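Local coordinates for protein signal recognition particle receptor subunit beta (PDB 2FH5) that binds GTP as the beta subunit of the signal recognition particle receptor, which with that particle ensures correct targeting of nascent secretory proteins to the endoplasmic reticulum membrane, at residues Val13-Ser18 against Gln92-Asp97; Asp97-Leu102 against Glu141-Thr146; Val25-Gly30 against Asp205-Leu210. All coordinates share one frame; numbering follows the deposited sequence.

Contact 1. Residues Val13-Ser18 against Gln92-Asp97. With GTP (guanosine-5'-triphosphate), chain D.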
loop_
_atom_site.group_PDB
_atom_site.type_symbol
_atom_site.label_atom_id
_atom_site.label_comp_id
_atom_site.label_asym_id
_atom_site.label_seq_id
_atom_site.Cartn_x
_atom_site.Cartn_y
_atom_site.Cartn_z
ATOM N N VAL B 13 -2.838 -0.403 9.303
ATOM C CA VAL B 13 -1.746 0.532 9.511
ATOM C C VAL B 13 -0.475 -0.269 9.663
ATOM O O VAL B 13 -0.541 -1.458 9.926
ATOM C CB VAL B 13 -1.963 1.388 10.805
ATOM C CG1 VAL B 13 -3.232 2.265 10.682
ATOM C CG2 VAL B 13 -2.056 0.470 12.019
ATOM N N GLY B 14 0.681 0.379 9.511
ATOM C CA GLY B 14 1.953 -0.318 9.622
ATOM C C GLY B 14 2.996 0.416 8.816
ATOM O O GLY B 14 2.659 1.308 8.012
ATOM N N LEU B 15 4.264 0.040 9.004
ATOM C CA LEU B 15 5.347 0.714 8.288
ATOM C C LEU B 15 5.179 0.510 6.798
ATOM O O LEU B 15 4.401 -0.344 6.368
ATOM C CB LEU B 15 6.737 0.179 8.703
ATOM C CG LEU B 15 7.065 0.198 10.197
ATOM C CD1 LEU B 15 8.401 -0.467 10.403
ATOM C CD2 LEU B 15 7.043 1.610 10.745
ATOM N N CYS B 16 5.893 1.316 6.024
ATOM C CA CYS B 16 5.891 1.188 4.569
ATOM C C CYS B 16 6.316 -0.224 4.227
ATOM O O CYS B 16 7.160 -0.795 4.912
ATOM C CB CYS B 16 6.905 2.140 3.948
ATOM S SG CYS B 16 6.341 3.833 3.926
ATOM N N ASP B 17 5.724 -0.787 3.185
ATOM C CA ASP B 17 6.086 -2.130 2.769
ATOM C C ASP B 17 5.709 -3.272 3.688
ATOM O O ASP B 17 6.222 -4.380 3.496
ATOM C CB ASP B 17 7.598 -2.222 2.524
ATOM C CG ASP B 17 8.037 -1.381 1.368
ATOM O OD1 ASP B 17 7.577 -1.665 0.230
ATOM O OD2 ASP B 17 8.828 -0.433 1.591
ATOM N N SER B 18 4.867 -3.042 4.691
ATOM C CA SER B 18 4.519 -4.170 5.548
ATOM C C SER B 18 3.522 -5.081 4.791
ATOM O O SER B 18 3.424 -6.265 5.078
ATOM C CB SER B 18 3.964 -3.685 6.889
ATOM O OG SER B 18 2.938 -2.736 6.713
ATOM N N GLN B 92 13.415 -8.391 12.120
ATOM C CA GLN B 92 14.673 -8.250 12.853
ATOM C C GLN B 92 15.354 -6.886 12.707
ATOM O O GLN B 92 15.858 -6.334 13.691
ATOM C CB GLN B 92 15.663 -9.348 12.450
ATOM C CG GLN B 92 15.133 -10.753 12.679
ATOM C CD GLN B 92 15.087 -11.162 14.157
ATOM O OE1 GLN B 92 14.626 -10.401 15.024
ATOM N NE2 GLN B 92 15.552 -12.384 14.444
ATOM N N ARG B 93 15.391 -6.335 11.499
ATOM C CA ARG B 93 16.041 -5.044 11.348
ATOM C C ARG B 93 15.119 -3.871 11.647
ATOM O O ARG B 93 15.566 -2.808 12.071
ATOM C CB ARG B 93 16.661 -4.902 9.950
ATOM C CG ARG B 93 15.797 -5.361 8.787
ATOM C CD ARG B 93 16.388 -4.901 7.443
ATOM N NE ARG B 93 15.882 -3.588 7.025
ATOM C CZ ARG B 93 14.914 -3.418 6.127
ATOM N NH1 ARG B 93 14.358 -4.480 5.552
ATOM N NH2 ARG B 93 14.487 -2.197 5.814
ATOM N N GLU B 94 13.819 -4.082 11.491
ATOM C CA GLU B 94 12.850 -3.010 11.697
ATOM C C GLU B 94 12.183 -2.911 13.062
ATOM O O GLU B 94 11.422 -1.971 13.297
ATOM C CB GLU B 94 11.773 -3.115 10.612
ATOM C CG GLU B 94 12.300 -2.898 9.190
ATOM C CD GLU B 94 11.299 -3.325 8.142
ATOM O OE1 GLU B 94 10.182 -3.754 8.515
ATOM O OE2 GLU B 94 11.623 -3.243 6.945
ATOM N N VAL B 95 12.483 -3.852 13.960
ATOM C CA VAL B 95 11.859 -3.895 15.297
ATOM C C VAL B 95 11.579 -2.579 15.980
ATOM O O VAL B 95 10.472 -2.342 16.455
ATOM C CB VAL B 95 12.674 -4.693 16.348
ATOM C CG1 VAL B 95 11.714 -5.263 17.364
ATOM C CG2 VAL B 95 13.516 -5.772 15.699
ATOM N N LYS B 96 12.599 -1.741 16.064
ATOM C CA LYS B 96 12.452 -0.464 16.730
ATOM C C LYS B 96 11.463 0.459 16.041
ATOM O O LYS B 96 10.668 1.114 16.725
ATOM C CB LYS B 96 13.828 0.196 16.897
ATOM C CG LYS B 96 14.715 -0.629 17.822
ATOM C CD LYS B 96 15.898 0.142 18.391
ATOM C CE LYS B 96 16.355 -0.457 19.737
ATOM N NZ LYS B 96 16.542 -1.951 19.701
ATOM N N ASP B 97 11.477 0.497 14.705
ATOM C CA ASP B 97 10.537 1.356 13.983
ATOM C C ASP B 97 9.109 0.847 14.175
ATOM O O ASP B 97 8.174 1.636 14.327
ATOM C CB ASP B 97 10.878 1.418 12.493
ATOM C CG ASP B 97 12.118 2.262 12.207
ATOM O OD1 ASP B 97 12.200 3.399 12.724
ATOM O OD2 ASP B 97 13.009 1.794 11.460
HETATM P PG GTP D . 2.884 1.572 2.002
HETATM O O1G GTP D . 4.171 2.181 1.719
HETATM O O2G GTP D . 1.831 1.934 1.007
HETATM O O3G GTP D . 2.434 1.892 3.444
HETATM O O3B GTP D . 3.218 -0.111 1.814
HETATM P PB GTP D . 2.217 -1.258 1.980
HETATM O O1B GTP D . 2.224 -1.756 3.388
HETATM O O2B GTP D . 0.813 -0.932 1.511
HETATM O O3A GTP D . 2.936 -2.353 1.066
HETATM P PA GTP D . 2.382 -3.144 -0.178
HETATM O O1A GTP D . 1.108 -3.740 0.078
HETATM O O2A GTP D . 2.375 -2.260 -1.394
HETATM O "O5'" GTP D . 3.485 -4.281 -0.204
HETATM C "C5'" GTP D . 4.830 -3.906 -0.449
HETATM C "C4'" GTP D . 5.521 -5.006 -1.253
HETATM O "O4'" GTP D . 5.517 -6.256 -0.529
HETATM C "C3'" GTP D . 4.842 -5.330 -2.587
HETATM O "O3'" GTP D . 5.831 -5.593 -3.623
HETATM C "C2'" GTP D . 4.018 -6.543 -2.265
HETATM O "O2'" GTP D . 3.591 -7.323 -3.401
HETATM C "C1'" GTP D . 4.880 -7.303 -1.257
HETATM N N9 GTP D . 4.133 -8.087 -0.290
HETATM C C8 GTP D . 3.029 -7.657 0.454
HETATM N N7 GTP D . 2.596 -8.633 1.248
HETATM C C5 GTP D . 3.442 -9.740 1.021
HETATM C C6 GTP D . 3.501 -11.042 1.553
HETATM O O6 GTP D . 2.801 -11.571 2.395
HETATM N N1 GTP D . 4.520 -11.903 1.062
HETATM C C2 GTP D . 5.433 -11.515 0.099
HETATM N N2 GTP D . 6.365 -12.412 -0.329
HETATM N N3 GTP D . 5.376 -10.253 -0.403
HETATM C C4 GTP D . 4.387 -9.389 0.055
HETATM O O HOH W 1 7.592 -2.974 6.447
#
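Leu15 carries its CG beside the backbone N (chi1 -54°) and runs on extended through chi2 (175°), a shape that drives both methyls out of the loop 13-18 onto the helix segment 92-97. There the leucine meets the side chain of Asp97 at about a right angle. CD1 rests on Asp97 CB at 3.7 Å, while CD2 lies 3.8 Å from Asp97 O. The carboxylate of Asp97 leads away from the loop, and its methylene does the touching. Glu94, one turn earlier, stretches out beyond CG and brings OE1 to 4.2 Å from Leu15 CD1. A water links the two segments: it donates to Cys16 O (2.7 Å) and, weakly, to Glu94 OE1. The segment 13-18 holds the first part of the phosphate-binding P-loop (Walker A), between strand 9-13 and helix 20-29, and Leu15 to Ser18 form a type II beta turn within it. The turn is fastened at Leu15 O, which accepts from Ser18 N and also from Ser18 OG at 2.8 Å, the hydroxyl lying in the carbonyl plane. On the nucleotide side, Asp17 N donates to GTP O3B over 2.9 Å with an angle of 153° at the hydrogen, gripping the bridge between the beta and gamma phosphates. Lys124 bonds to Asp17 O and Asn123 to Ser18 O, tying the turn to the guanine-binding side of the pocket.

Contact 2. Residues Asp97-Leu102 against Glu141-Thr146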
loop_
_atom_site.group_PDB
_atom_site.type_symbol
_atom_site.label_atom_id
_atom_site.label_comp_id
_atom_site.label_asym_id
_atom_site.label_seq_id
_atom_site.Cartn_x
_atom_site.Cartn_y
_atom_site.Cartn_z
ATOM N N ASP B 97 11.477 0.497 14.705
ATOM C CA ASP B 97 10.537 1.356 13.983
ATOM C C ASP B 97 9.109 0.847 14.175
ATOM O O ASP B 97 8.174 1.636 14.327
ATOM C CB ASP B 97 10.878 1.418 12.493
ATOM C CG ASP B 97 12.118 2.262 12.207
ATOM O OD1 ASP B 97 12.200 3.399 12.724
ATOM O OD2 ASP B 97 13.009 1.794 11.460
ATOM N N VAL B 98 8.954 -0.474 14.176
ATOM C CA VAL B 98 7.658 -1.103 14.376
ATOM C C VAL B 98 7.132 -0.774 15.766
ATOM O O VAL B 98 6.035 -0.224 15.898
ATOM C CB VAL B 98 7.751 -2.647 14.256
ATOM C CG1 VAL B 98 6.424 -3.272 14.637
ATOM C CG2 VAL B 98 8.155 -3.046 12.840
ATOM N N ALA B 99 7.909 -1.108 16.801
ATOM C CA ALA B 99 7.507 -0.843 18.202
ATOM C C ALA B 99 7.119 0.618 18.441
ATOM O O ALA B 99 6.123 0.914 19.094
ATOM C CB ALA B 99 8.637 -1.243 19.170
ATOM N N GLU B 100 7.911 1.527 17.896
ATOM C CA GLU B 100 7.652 2.951 18.047
ATOM C C GLU B 100 6.324 3.395 17.443
ATOM O O GLU B 100 5.637 4.263 18.006
ATOM C CB GLU B 100 8.795 3.743 17.419
ATOM C CG GLU B 100 8.570 5.223 17.332
ATOM C CD GLU B 100 9.824 5.938 16.854
ATOM O OE1 GLU B 100 10.802 5.953 17.643
ATOM O OE2 GLU B 100 9.843 6.462 15.704
ATOM N N PHE B 101 5.964 2.814 16.297
ATOM C CA PHE B 101 4.715 3.183 15.656
ATOM C C PHE B 101 3.577 2.495 16.406
ATOM O O PHE B 101 2.557 3.110 16.675
ATOM C CB PHE B 101 4.747 2.779 14.173
ATOM C CG PHE B 101 3.481 3.106 13.401
ATOM C CD1 PHE B 101 2.601 4.103 13.829
ATOM C CD2 PHE B 101 3.162 2.393 12.247
ATOM C CE1 PHE B 101 1.410 4.376 13.127
ATOM C CE2 PHE B 101 1.980 2.657 11.537
ATOM C CZ PHE B 101 1.098 3.653 11.985
ATOM N N LEU B 102 3.757 1.226 16.750
ATOM C CA LEU B 102 2.731 0.494 17.485
ATOM C C LEU B 102 2.412 1.205 18.812
ATOM O O LEU B 102 1.245 1.324 19.202
ATOM C CB LEU B 102 3.189 -0.947 17.720
ATOM C CG LEU B 102 2.238 -1.839 18.507
ATOM C CD1 LEU B 102 0.870 -1.908 17.828
ATOM C CD2 LEU B 102 2.884 -3.218 18.659
ATOM N N GLU B 141 7.022 -6.888 23.023
ATOM C CA GLU B 141 6.758 -6.605 24.438
ATOM C C GLU B 141 8.046 -6.091 25.080
ATOM O O GLU B 141 8.055 -5.060 25.753
ATOM C CB GLU B 141 6.255 -7.862 25.164
ATOM C CG GLU B 141 4.925 -8.334 24.610
ATOM C CD GLU B 141 4.288 -9.473 25.386
ATOM O OE1 GLU B 141 5.019 -10.377 25.844
ATOM O OE2 GLU B 141 3.044 -9.471 25.515
ATOM N N LYS B 142 9.141 -6.803 24.840
ATOM C CA LYS B 142 10.424 -6.402 25.387
ATOM C C LYS B 142 10.761 -4.968 24.955
ATOM O O LYS B 142 11.262 -4.173 25.739
ATOM C CB LYS B 142 11.495 -7.391 24.924
ATOM C CG LYS B 142 12.935 -6.915 25.107
ATOM C CD LYS B 142 13.947 -7.956 24.608
ATOM C CE LYS B 142 15.388 -7.443 24.756
ATOM N NZ LYS B 142 16.414 -8.425 24.278
ATOM N N GLU B 143 10.457 -4.631 23.708
ATOM C CA GLU B 143 10.746 -3.308 23.170
ATOM C C GLU B 143 9.801 -2.200 23.670
ATOM O O GLU B 143 10.223 -1.084 23.929
ATOM C CB GLU B 143 10.701 -3.380 21.647
ATOM C CG GLU B 143 11.290 -2.178 20.957
ATOM C CD GLU B 143 12.800 -2.140 21.079
ATOM O OE1 GLU B 143 13.445 -3.193 20.818
ATOM O OE2 GLU B 143 13.326 -1.057 21.426
ATOM N N LEU B 144 8.512 -2.489 23.789
ATOM C CA LEU B 144 7.591 -1.468 24.280
ATOM C C LEU B 144 7.933 -1.234 25.757
ATOM O O LEU B 144 7.755 -0.141 26.300
ATOM C CB LEU B 144 6.156 -1.956 24.123
ATOM C CG LEU B 144 5.687 -2.135 22.669
ATOM C CD1 LEU B 144 4.425 -2.956 22.621
ATOM C CD2 LEU B 144 5.464 -0.781 22.052
ATOM N N ASN B 145 8.457 -2.275 26.396
ATOM C CA ASN B 145 8.831 -2.177 27.789
ATOM C C ASN B 145 9.903 -1.143 28.006
ATOM O O ASN B 145 9.923 -0.491 29.035
ATOM C CB ASN B 145 9.319 -3.513 28.338
ATOM C CG ASN B 145 9.626 -3.429 29.810
ATOM O OD1 ASN B 145 8.755 -3.083 30.625
ATOM N ND2 ASN B 145 10.864 -3.720 30.166
ATOM N N THR B 146 10.813 -0.991 27.055
ATOM C CA THR B 146 11.854 0.027 27.212
ATOM C C THR B 146 11.327 1.376 26.768
ATOM O O THR B 146 11.636 2.390 27.374
ATOM C CB THR B 146 13.120 -0.284 26.393
ATOM O OG1 THR B 146 13.724 -1.480 26.889
ATOM C CG2 THR B 146 14.125 0.842 26.521
#
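Ala99 sets its CB against Glu143, and Glu143 can be followed outward from there. Its own CB lies 3.9 Å from Ala99 CB. The next atom, CG, stands opposite the backbone N (chi1 -166°) and meets the same methyl at 3.3 Å, the shorter of the two approaches. Beyond CG the chain bends at chi2 (72°), and at the tip OE1 has a long, weak ion pair with Lys96, on the turn of helix 91-110 just before this segment. The glutamate therefore gives its methylenes to the alanine, while its carboxylate is only weakly paired with a lysine of the same opposing helix.

Leu144 packs beside it on Ala99. CD2 comes to 3.5 Å from Ala99 O and 4.3 Å from Ala99 CB, while CD1 faces Leu102 CD2, also at 4.3 Å. The two helix segments cross at -63°, with axes 9.5 Å apart at their closest, and Ala99 and Leu144 have the nearest CA atoms. This is the packing of helices 91-110 and 133-150, neighbours in the P-loop GTPase fold. Leu140 and Leu147 of the second helix also touch Ala99, and Phe175 and Phe177 touch Leu144. No hydrogen bond joins the two segments, which implies that their direct association rests on apolar and methylene packing, with the weak charge pair just outside it.

Contact 3. Residues Val25-Gly30 against Asp205-Leu210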
loop_
_atom_site.group_PDB
_atom_site.type_symbol
_atom_site.label_atom_id
_atom_site.label_comp_id
_atom_site.label_asym_id
_atom_site.label_seq_id
_atom_site.Cartn_x
_atom_site.Cartn_y
_atom_site.Cartn_z
ATOM N N VAL B 25 -6.123 -5.770 -0.990
ATOM C CA VAL B 25 -6.528 -6.290 -2.297
ATOM C C VAL B 25 -6.955 -7.759 -2.209
ATOM O O VAL B 25 -7.994 -8.153 -2.722
ATOM C CB VAL B 25 -5.371 -6.164 -3.334
ATOM C CG1 VAL B 25 -5.731 -6.899 -4.621
ATOM C CG2 VAL B 25 -5.100 -4.696 -3.628
ATOM N N ARG B 26 -6.127 -8.562 -1.570
ATOM C CA ARG B 26 -6.395 -9.975 -1.382
ATOM C C ARG B 26 -7.742 -10.241 -0.682
ATOM O O ARG B 26 -8.421 -11.217 -1.000
ATOM C CB ARG B 26 -5.286 -10.587 -0.542
ATOM C CG ARG B 26 -5.041 -12.006 -0.854
ATOM C CD ARG B 26 -3.990 -12.052 -1.907
ATOM N NE ARG B 26 -4.251 -13.072 -2.911
ATOM C CZ ARG B 26 -3.395 -13.382 -3.875
ATOM N NH1 ARG B 26 -2.224 -12.747 -3.938
ATOM N NH2 ARG B 26 -3.724 -14.289 -4.792
ATOM N N LEU B 27 -8.110 -9.382 0.271
ATOM C CA LEU B 27 -9.351 -9.535 1.016
ATOM C C LEU B 27 -10.556 -9.177 0.178
ATOM O O LEU B 27 -11.625 -9.764 0.326
ATOM C CB LEU B 27 -9.354 -8.649 2.277
ATOM C CG LEU B 27 -8.541 -9.154 3.471
ATOM C CD1 LEU B 27 -8.397 -8.076 4.513
ATOM C CD2 LEU B 27 -9.217 -10.363 4.068
ATOM N N LEU B 28 -10.375 -8.206 -0.701
ATOM C CA LEU B 28 -11.448 -7.721 -1.545
ATOM C C LEU B 28 -11.650 -8.437 -2.887
ATOM O O LEU B 28 -12.741 -8.391 -3.440
ATOM C CB LEU B 28 -11.222 -6.227 -1.810
ATOM C CG LEU B 28 -11.309 -5.274 -0.622
ATOM C CD1 LEU B 28 -10.719 -3.891 -0.946
ATOM C CD2 LEU B 28 -12.766 -5.170 -0.242
ATOM N N THR B 29 -10.616 -9.097 -3.404
ATOM C CA THR B 29 -10.704 -9.726 -4.724
ATOM C C THR B 29 -10.162 -11.139 -4.766
ATOM O O THR B 29 -10.406 -11.869 -5.732
ATOM C CB THR B 29 -9.870 -8.955 -5.787
ATOM O OG1 THR B 29 -8.484 -9.259 -5.588
ATOM C CG2 THR B 29 -10.067 -7.458 -5.669
ATOM N N GLY B 30 -9.376 -11.497 -3.757
ATOM C CA GLY B 30 -8.781 -12.820 -3.713
ATOM C C GLY B 30 -7.606 -12.892 -4.657
ATOM O O GLY B 30 -6.980 -13.933 -4.794
ATOM N N ASP B 205 -6.914 -17.061 8.652
ATOM C CA ASP B 205 -7.057 -16.570 10.017
ATOM C C ASP B 205 -7.520 -15.130 10.075
ATOM O O ASP B 205 -8.360 -14.787 10.914
ATOM C CB ASP B 205 -5.744 -16.710 10.777
ATOM C CG ASP B 205 -5.403 -18.149 11.068
ATOM O OD1 ASP B 205 -6.346 -18.976 11.057
ATOM O OD2 ASP B 205 -4.213 -18.449 11.321
ATOM N N LEU B 206 -6.973 -14.300 9.184
ATOM C CA LEU B 206 -7.322 -12.881 9.119
ATOM C C LEU B 206 -8.798 -12.683 8.784
ATOM O O LEU B 206 -9.476 -11.856 9.395
ATOM C CB LEU B 206 -6.443 -12.180 8.080
ATOM C CG LEU B 206 -6.720 -10.705 7.777
ATOM C CD1 LEU B 206 -6.392 -9.878 8.994
ATOM C CD2 LEU B 206 -5.874 -10.260 6.581
ATOM N N GLU B 207 -9.298 -13.436 7.808
ATOM C CA GLU B 207 -10.714 -13.341 7.448
ATOM C C GLU B 207 -11.553 -13.910 8.602
ATOM O O GLU B 207 -12.669 -13.458 8.842
ATOM C CB GLU B 207 -11.008 -14.103 6.151
ATOM C CG GLU B 207 -10.186 -13.630 4.960
ATOM C CD GLU B 207 -10.665 -14.191 3.625
ATOM O OE1 GLU B 207 -11.601 -13.608 3.031
ATOM O OE2 GLU B 207 -10.106 -15.219 3.177
ATOM N N LYS B 208 -11.018 -14.897 9.320
ATOM C CA LYS B 208 -11.740 -15.447 10.461
ATOM C C LYS B 208 -11.886 -14.338 11.502
ATOM O O LYS B 208 -12.994 -14.040 11.938
ATOM C CB LYS B 208 -10.995 -16.643 11.067
ATOM C CG LYS B 208 -11.786 -17.955 11.016
ATOM C CD LYS B 208 -11.074 -19.117 11.748
ATOM C CE LYS B 208 -11.838 -20.455 11.586
ATOM N NZ LYS B 208 -11.194 -21.641 12.246
ATOM N N TRP B 209 -10.770 -13.711 11.879
ATOM C CA TRP B 209 -10.786 -12.622 12.866
ATOM C C TRP B 209 -11.682 -11.472 12.428
ATOM O O TRP B 209 -12.454 -10.942 13.226
ATOM C CB TRP B 209 -9.372 -12.088 13.100
ATOM C CG TRP B 209 -9.272 -10.969 14.121
ATOM C CD1 TRP B 209 -9.121 -11.099 15.469
ATOM C CD2 TRP B 209 -9.259 -9.554 13.853
ATOM N NE1 TRP B 209 -9.006 -9.860 16.059
ATOM C CE2 TRP B 209 -9.086 -8.898 15.091
ATOM C CE3 TRP B 209 -9.371 -8.786 12.686
ATOM C CZ2 TRP B 209 -9.017 -7.498 15.193
ATOM C CZ3 TRP B 209 -9.302 -7.391 12.790
ATOM C CH2 TRP B 209 -9.127 -6.768 14.034
ATOM N N LEU B 210 -11.568 -11.065 11.170
ATOM C CA LEU B 210 -12.403 -9.981 10.669
ATOM C C LEU B 210 -13.872 -10.350 10.825
ATOM O O LEU B 210 -14.696 -9.520 11.206
ATOM C CB LEU B 210 -12.078 -9.698 9.207
ATOM C CG LEU B 210 -10.864 -8.792 8.973
ATOM C CD1 LEU B 210 -10.467 -8.854 7.513
ATOM C CD2 LEU B 210 -11.207 -7.361 9.384
#
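Leu27 points its two methyls into a group of three side chains on segment 205-210, where helix 20-29, which follows the P-loop in this GTPase fold, packs on helix 204-213. The segment axes are 11.6 Å apart at their closest and cross at -73°, and side chains alone bridge the interval. The apolar part is close. CD1 of Leu27 meets Leu210 CD1 tip to tip at 3.7 Å and lies 3.9 Å from Leu206 CD2, the Leu206 side chain crossing that of Leu27 at about a right angle. With CG beside the backbone N (chi1 -78°) and chi2 extended, Leu27 reaches both leucines although its CB does not point straight at them. Ile203 and Tyr46 also touch Leu27. With an alanine in place of Leu27, a gap would probably open between helix 20-29 and the methyls of Leu206 and Leu210, and Glu207 CG would be left without the methyl it packs on.

Beyond the leucines the contact loosens toward solvent through partly exposed Glu207. Its carboxylate leads out of the tight packing to Tyr46 of strand 42-47, whose OH is hydrogen-bonded to OE1. The inner part of the same extended chain still belongs to the close packing: it slides past Leu27 in the opposite direction, with Glu207 CG 3.5 Å from Leu27 CD2.

In the fold
Contacts 1 and 2 adjoin: their centres are 11 Å apart, they share Asp97, and both use helix 91-110, which packs against the P-loop in the first and against helix 133-150 in the second. Leu15 on Val98 and Gly14 on Phe101 join them directly. Contact 3 lies apart, 21 Å from contact 1 and 26 Å from contact 2 between centres, and on the opposite side of the chain's centre from contact 2. Along the chain, contact 1 closes before contact 2 opens, while contact 3 spans contact 2 and alternates with contact 1. The P-loop and helix 20-29 are consecutive, so the P-loop is packed by helix 91-110, and the helix that follows it by helix 204-213.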